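Local atomic coordinates of DNA mimic protein DMP12 (Neisseria meningitidis MC58, PDB entry 3W1O), a protein that mimics the shape and charge of DNA and binds the histone-like protein HU, partially preventing HU from binding DNA and probably acting as a regulator. Residues N6-C11 with V37-E42. Sequence-based numbering, arbitrary orientation.
Sequences NLLIFC and VVEITE
Val37 opens 37-40, an edge strand of the four-stranded antiparallel sheet, next to 7-10. It sits across from Phe10 in a non-hydrogen-bonded pair, and its CG2, lying beside its own backbone N, meets Phe10 CB at 3.7 Å. The Phe10 ring turns away toward Ile25 and Ala28 of helix 21-30, its CG standing between backbone N and carbonyl carbon (chi1 76°). Val38 pairs with Ile9 through two nearly straight hydrogen bonds: Val38 N gives to Ile9 O at 2.7 Å, almost along the C=O axis, and Ile9 N returns one to Val38 O at 3.0 Å, in the carbonyl plane. Both side chains of this pair face helix 96-111. Glu39 comes next, on the same face as Leu8, whose CD2 reaches over to Glu39 CA at 3.7 Å. With CG anti to its backbone N, the Glu39 chain extends so that OE2 accepts a hydrogen bond from Asn6 ND2 at 3.0 Å; OE2 lies close to the plane of the Asn6 amide, whereas the N-H comes in from above the Glu39 carboxylate plane, the two groups being turned 84° apart. Ile40 lies alongside Leu7 and sends CD1 obliquely onto Ile9 CD1, 3.6 Å away. Ile40 N gives a good hydrogen bond to Leu7 O at 2.9 Å, whereas the return bond, Leu7 N to Ile40 O, is weak. Thr41, the N-cap of helix 42-51, brings its CA close to Asn6 OD1. A water donates to that oxygen at 2.7 Å and accepts one from Glu42 N, in the first turn of the helix. The two ends of the Asn6 amide thus do different work, NH2 on a carboxylate and oxygen on a water-bridged helix start, so its flip is fixed as the ladder loosens and polar side chains take over from backbone pairing.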
# COMPACT_ATOMS: atom_id res chain seq x y z
N ASN A 6 10.10 4.36 -7.41
CA ASN A 6 9.81 3.88 -6.04
C ASN A 6 8.58 2.97 -6.02
O ASN A 6 7.71 3.10 -6.86
CB ASN A 6 9.57 5.06 -5.10
CG ASN A 6 10.84 5.80 -4.77
OD1 ASN A 6 11.84 5.19 -4.41
ND2 ASN A 6 10.79 7.11 -4.84
N LEU A 7 8.53 2.10 -5.04
CA LEU A 7 7.36 1.26 -4.73
C LEU A 7 6.19 2.14 -4.36
O LEU A 7 6.36 3.07 -3.59
CB LEU A 7 7.70 0.34 -3.54
CG LEU A 7 6.58 -0.37 -2.78
CD1 LEU A 7 5.81 -1.29 -3.76
CD2 LEU A 7 7.26 -1.14 -1.67
N LEU A 8 5.01 1.83 -4.91
CA LEU A 8 3.82 2.58 -4.51
C LEU A 8 2.82 1.65 -3.88
O LEU A 8 2.64 0.52 -4.32
CB LEU A 8 3.17 3.30 -5.69
CG LEU A 8 4.02 4.32 -6.48
CD1 LEU A 8 3.13 4.96 -7.54
CD2 LEU A 8 4.66 5.38 -5.58
N ILE A 9 2.17 2.14 -2.84
CA ILE A 9 0.96 1.46 -2.35
C ILE A 9 -0.09 2.54 -2.46
O ILE A 9 0.09 3.62 -1.89
CB ILE A 9 1.14 1.04 -0.90
CG1 ILE A 9 2.25 -0.04 -0.83
CG2 ILE A 9 -0.23 0.60 -0.28
CD1 ILE A 9 2.58 -0.57 0.58
N PHE A 10 -1.16 2.31 -3.21
CA PHE A 10 -2.09 3.39 -3.40
C PHE A 10 -3.51 2.94 -3.78
O PHE A 10 -3.71 1.74 -4.13
CB PHE A 10 -1.57 4.35 -4.50
CG PHE A 10 -1.73 3.83 -5.92
CD1 PHE A 10 -2.85 4.17 -6.70
CD2 PHE A 10 -0.77 2.97 -6.46
CE1 PHE A 10 -3.02 3.61 -8.02
CE2 PHE A 10 -0.93 2.45 -7.76
CZ PHE A 10 -2.06 2.80 -8.53
N CYS A 11 -4.44 3.90 -3.73
CA CYS A 11 -5.72 3.76 -4.43
C CYS A 11 -5.97 5.06 -5.13
O CYS A 11 -5.27 6.05 -4.90
CB CYS A 11 -6.84 3.34 -3.45
SG CYS A 11 -7.20 4.60 -2.22
N VAL A 37 -1.76 7.88 -1.90
CA VAL A 37 -0.59 7.29 -2.51
C VAL A 37 0.50 7.26 -1.47
O VAL A 37 0.81 8.31 -0.85
CB VAL A 37 -0.09 8.02 -3.77
CG1 VAL A 37 1.28 7.43 -4.21
CG2 VAL A 37 -1.09 7.95 -4.90
N VAL A 38 1.09 6.09 -1.25
CA VAL A 38 2.28 6.05 -0.42
C VAL A 38 3.46 5.70 -1.34
O VAL A 38 3.46 4.66 -1.97
CB VAL A 38 2.18 5.01 0.69
CG1 VAL A 38 3.43 5.06 1.58
CG2 VAL A 38 0.93 5.26 1.56
N GLU A 39 4.48 6.56 -1.38
CA GLU A 39 5.70 6.29 -2.12
C GLU A 39 6.71 5.76 -1.12
O GLU A 39 6.90 6.37 -0.06
CB GLU A 39 6.19 7.62 -2.70
CG GLU A 39 7.49 7.54 -3.44
CD GLU A 39 7.96 8.91 -3.87
OE1 GLU A 39 7.82 9.89 -3.09
OE2 GLU A 39 8.46 8.98 -5.00
N ILE A 40 7.38 4.65 -1.43
CA ILE A 40 8.23 3.99 -0.47
C ILE A 40 9.60 3.83 -1.08
O ILE A 40 9.73 3.17 -2.10
CB ILE A 40 7.68 2.63 -0.06
CG1 ILE A 40 6.24 2.81 0.42
CG2 ILE A 40 8.53 2.01 1.11
CD1 ILE A 40 5.55 1.49 0.90
N THR A 41 10.63 4.36 -0.42
CA THR A 41 11.94 4.34 -1.05
C THR A 41 12.66 3.03 -0.75
O THR A 41 12.28 2.28 0.14
CB THR A 41 12.79 5.48 -0.50
OG1 THR A 41 12.99 5.26 0.90
CG2 THR A 41 12.07 6.80 -0.71
N GLU A 42 13.74 2.76 -1.49
CA GLU A 42 14.61 1.63 -1.14
C GLU A 42 14.99 1.61 0.35
O GLU A 42 15.00 0.54 0.98
CB GLU A 42 15.89 1.65 -2.00
CG GLU A 42 15.63 1.46 -3.48
CD GLU A 42 16.86 1.79 -4.35
OE1 GLU A 42 17.95 2.06 -3.80
OE2 GLU A 42 16.71 1.77 -5.60
O HOH W 1 14.37 4.75 -3.59